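Local atomic coordinates of insecticidal Delta-Endotoxin Cry8Ea1 (Bacillus Thuringiensis, PDB entry 3EB7), a protein that kills the larvae of soil-dwelling insect pests, probably by binding receptors in the midgut and opening pores in its cell membranes, as other three-domain Cry toxins do. Residues Lys357-Ile369 with Thr377-Gly389. Sequence-based numbering, arbitrary orientation.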
# COMPACT_ATOMS: atom_id res chain seq x y z
N LYS A 357 15.30 1.16 34.81
CA LYS A 357 14.06 1.60 34.21
C LYS A 357 13.31 0.39 33.68
O LYS A 357 13.93 -0.53 33.19
CB LYS A 357 14.32 2.56 33.06
CG LYS A 357 15.19 3.74 33.44
CD LYS A 357 15.31 4.73 32.30
CE LYS A 357 16.63 5.42 32.37
NZ LYS A 357 17.71 4.53 31.90
N TYR A 358 11.99 0.42 33.78
CA TYR A 358 11.13 -0.61 33.21
C TYR A 358 10.25 0.03 32.15
O TYR A 358 9.48 0.96 32.46
CB TYR A 358 10.12 -1.17 34.21
CG TYR A 358 10.57 -1.74 35.53
CD1 TYR A 358 11.11 -0.94 36.55
CD2 TYR A 358 10.31 -3.09 35.82
CE1 TYR A 358 11.44 -1.48 37.80
CE2 TYR A 358 10.62 -3.65 37.07
CZ TYR A 358 11.19 -2.84 38.06
OH TYR A 358 11.49 -3.43 39.27
N TYR A 359 10.32 -0.50 30.94
CA TYR A 359 9.50 -0.02 29.84
C TYR A 359 8.32 -0.93 29.65
O TYR A 359 8.44 -2.14 29.92
CB TYR A 359 10.33 0.07 28.55
CG TYR A 359 11.47 1.04 28.67
CD1 TYR A 359 12.72 0.61 29.08
CD2 TYR A 359 11.31 2.38 28.32
CE1 TYR A 359 13.78 1.50 29.18
CE2 TYR A 359 12.36 3.29 28.43
CZ TYR A 359 13.57 2.84 28.87
OH TYR A 359 14.61 3.69 28.98
N GLY A 360 7.20 -0.38 29.21
CA GLY A 360 6.04 -1.20 28.83
C GLY A 360 4.80 -0.39 28.54
O GLY A 360 4.69 0.74 29.00
N VAL A 361 3.85 -0.97 27.82
CA VAL A 361 2.63 -0.26 27.42
C VAL A 361 1.62 -0.34 28.59
O VAL A 361 1.26 -1.45 29.05
CB VAL A 361 2.06 -0.87 26.11
CG1 VAL A 361 0.63 -0.34 25.76
CG2 VAL A 361 3.06 -0.68 24.94
N SER A 362 1.17 0.82 29.06
CA SER A 362 0.20 0.88 30.20
C SER A 362 -1.26 1.03 29.76
O SER A 362 -2.19 0.79 30.53
CB SER A 362 0.57 2.03 31.12
OG SER A 362 0.52 3.22 30.36
N LYS A 363 -1.45 1.40 28.51
CA LYS A 363 -2.78 1.72 28.04
C LYS A 363 -2.84 1.71 26.52
O LYS A 363 -1.96 2.26 25.87
CB LYS A 363 -3.20 3.11 28.55
CG LYS A 363 -4.65 3.47 28.20
CD LYS A 363 -4.99 4.79 28.90
CE LYS A 363 -6.36 5.33 28.52
NZ LYS A 363 -6.43 6.74 29.05
N VAL A 364 -3.88 1.10 25.98
CA VAL A 364 -4.19 1.21 24.53
C VAL A 364 -5.69 1.42 24.31
O VAL A 364 -6.49 0.62 24.76
CB VAL A 364 -3.74 -0.06 23.69
CG1 VAL A 364 -3.99 0.20 22.19
CG2 VAL A 364 -2.29 -0.40 23.94
N VAL A 365 -6.05 2.48 23.60
CA VAL A 365 -7.43 2.69 23.14
C VAL A 365 -7.56 2.29 21.64
O VAL A 365 -6.87 2.87 20.79
CB VAL A 365 -7.87 4.17 23.35
CG1 VAL A 365 -9.32 4.37 22.91
CG2 VAL A 365 -7.70 4.57 24.84
N PHE A 366 -8.39 1.29 21.35
CA PHE A 366 -8.66 0.87 19.98
C PHE A 366 -10.02 1.43 19.51
O PHE A 366 -11.09 1.00 20.01
CB PHE A 366 -8.71 -0.67 19.84
CG PHE A 366 -7.56 -1.43 20.53
CD1 PHE A 366 -7.61 -1.71 21.92
CD2 PHE A 366 -6.48 -1.93 19.79
CE1 PHE A 366 -6.57 -2.43 22.56
CE2 PHE A 366 -5.45 -2.68 20.41
CZ PHE A 366 -5.49 -2.94 21.79
N ASP A 367 -10.01 2.32 18.53
CA ASP A 367 -11.26 2.81 17.98
C ASP A 367 -11.64 1.93 16.82
O ASP A 367 -10.85 1.75 15.90
CB ASP A 367 -11.15 4.25 17.52
CG ASP A 367 -10.88 5.21 18.67
OD1 ASP A 367 -11.39 5.01 19.80
OD2 ASP A 367 -10.19 6.22 18.42
N ALA A 368 -12.84 1.36 16.87
CA ALA A 368 -13.24 0.36 15.91
C ALA A 368 -14.61 0.64 15.31
O ALA A 368 -15.50 1.24 15.95
CB ALA A 368 -13.22 -1.05 16.57
N ILE A 369 -14.75 0.21 14.06
CA ILE A 369 -16.02 0.21 13.36
C ILE A 369 -16.21 -1.12 12.61
O ILE A 369 -15.26 -1.74 12.16
CB ILE A 369 -16.13 1.42 12.39
CG1 ILE A 369 -17.56 1.60 11.87
CG2 ILE A 369 -15.13 1.31 11.20
CD1 ILE A 369 -17.74 2.93 11.16
N THR A 377 -17.47 1.23 18.10
CA THR A 377 -17.18 0.96 19.51
C THR A 377 -15.71 1.26 19.85
O THR A 377 -14.87 1.38 18.95
CB THR A 377 -17.61 -0.48 19.92
OG1 THR A 377 -17.84 -0.53 21.35
CG2 THR A 377 -16.55 -1.50 19.56
N THR A 378 -15.43 1.42 21.14
CA THR A 378 -14.05 1.54 21.65
C THR A 378 -13.70 0.32 22.47
O THR A 378 -14.52 -0.19 23.21
CB THR A 378 -13.89 2.78 22.56
OG1 THR A 378 -14.45 3.91 21.90
CG2 THR A 378 -12.45 3.11 22.85
N PHE A 379 -12.46 -0.14 22.33
CA PHE A 379 -11.92 -1.18 23.20
C PHE A 379 -10.78 -0.54 23.94
O PHE A 379 -9.92 0.08 23.34
CB PHE A 379 -11.42 -2.38 22.37
CG PHE A 379 -12.50 -3.02 21.53
CD1 PHE A 379 -12.55 -2.82 20.15
CD2 PHE A 379 -13.49 -3.83 22.12
CE1 PHE A 379 -13.55 -3.41 19.37
CE2 PHE A 379 -14.50 -4.43 21.37
CZ PHE A 379 -14.53 -4.23 19.98
N THR A 380 -10.79 -0.66 25.26
CA THR A 380 -9.73 -0.08 26.05
C THR A 380 -9.06 -1.11 26.92
O THR A 380 -9.72 -1.80 27.72
CB THR A 380 -10.23 1.06 26.95
OG1 THR A 380 -11.03 1.97 26.17
CG2 THR A 380 -9.06 1.78 27.57
N TYR A 381 -7.75 -1.18 26.72
CA TYR A 381 -6.82 -1.79 27.63
C TYR A 381 -6.25 -0.70 28.59
O TYR A 381 -5.46 0.15 28.17
CB TYR A 381 -5.70 -2.47 26.82
CG TYR A 381 -4.58 -3.03 27.65
CD1 TYR A 381 -4.78 -4.21 28.42
CD2 TYR A 381 -3.34 -2.40 27.71
CE1 TYR A 381 -3.74 -4.75 29.21
CE2 TYR A 381 -2.31 -2.90 28.53
CZ TYR A 381 -2.52 -4.09 29.25
OH TYR A 381 -1.50 -4.61 30.02
N ASN A 382 -6.66 -0.73 29.86
CA ASN A 382 -6.01 0.08 30.89
C ASN A 382 -6.02 -0.54 32.29
O ASN A 382 -6.86 -0.21 33.12
CB ASN A 382 -6.58 1.50 30.89
CG ASN A 382 -5.78 2.47 31.80
OD1 ASN A 382 -4.70 2.14 32.35
ND2 ASN A 382 -6.33 3.67 31.97
N PRO A 383 -5.06 -1.43 32.58
CA PRO A 383 -5.12 -2.06 33.93
C PRO A 383 -4.86 -1.08 35.08
O PRO A 383 -5.31 -1.34 36.19
CB PRO A 383 -4.07 -3.16 33.87
CG PRO A 383 -3.21 -2.83 32.66
CD PRO A 383 -3.94 -1.94 31.76
N GLY A 384 -4.15 0.03 34.83
CA GLY A 384 -4.00 1.11 35.81
C GLY A 384 -2.58 1.29 36.30
O GLY A 384 -2.03 0.41 36.91
N SER A 385 -1.97 2.43 35.97
CA SER A 385 -0.62 2.74 36.40
C SER A 385 -0.61 4.08 37.12
O SER A 385 -1.56 4.87 37.00
CB SER A 385 0.33 2.76 35.21
OG SER A 385 0.42 1.48 34.58
N GLU A 386 0.46 4.33 37.85
CA GLU A 386 0.58 5.55 38.67
C GLU A 386 2.06 5.94 38.83
O GLU A 386 2.92 5.07 38.96
CB GLU A 386 -0.08 5.31 40.04
CG GLU A 386 -1.11 6.38 40.46
CD GLU A 386 -2.32 6.58 39.51
OE1 GLU A 386 -3.37 5.92 39.71
OE2 GLU A 386 -2.24 7.42 38.58
N GLY A 387 2.32 7.25 38.79
CA GLY A 387 3.67 7.80 38.96
C GLY A 387 4.68 7.43 37.88
O GLY A 387 5.86 7.34 38.16
N ILE A 388 4.21 7.20 36.65
CA ILE A 388 5.09 6.76 35.59
C ILE A 388 5.39 7.89 34.58
O ILE A 388 4.61 8.84 34.44
CB ILE A 388 4.49 5.57 34.84
CG1 ILE A 388 3.03 5.88 34.47
CG2 ILE A 388 4.60 4.31 35.68
CD1 ILE A 388 2.63 5.40 33.11
N GLY A 389 6.53 7.77 33.88
CA GLY A 389 6.70 8.46 32.59
C GLY A 389 5.84 7.80 31.52
O GLY A 389 5.62 6.58 31.53
O HOH W 1 -1.66 0.55 33.02
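Phe366 and Phe379 pair across an antiparallel beta hairpin, whose strand 376-381 forms one edge of a four-stranded sheet in the beta-prism domain of this three-domain Cry toxin, the middle domain of the chain. Six backbone hydrogen bonds join the strands in reciprocal pairs, Val364 with Tyr381, Phe366 with Phe379 and Ala368 with Thr377. The bond from Phe366 N to Phe379 O is 2.8 Å long and nearly straight, 169° at the hydrogen.

Apolar packing fills the face that carries these three pairs. The Phe366 side chain crosses that of Phe379 at about a right angle, its CD1 lying 3.9 Å from Phe379 CB, while Val364 CG1 sits above one face of the Phe366 ring, toward its rim. Ala368 CB meets the edge of the Phe379 ring at CE1, 3.7 Å away. Phe336 packs edge-to-face with both phenylalanines. Tyr381 swings its ring away from its own backbone N (chi1 174°), which brings CD2 beside Val364, and its hydroxyl is hydrogen-bonded to Thr287 on strand 278-292. Pro383 CD sits over one face of that ring, also toward the rim.

On the other face, Val365 reaches both threonines of the edge strand with separate methyls: CG1 presses against Thr378 CG2 at a tight 3.4 Å, and CG2 lies alongside Thr380 CG2.

The extended Lys363 side chain packs along Asn382, beyond which the two segments separate and a water helps to bridge the gap. It donates to Ser362 O at 2.6 Å and accepts from Gly384 N and from Ser385 OG, which is also hydrogen-bonded to Lys299 N on strand 296-310 and lies 2.8 Å from the water oxygen.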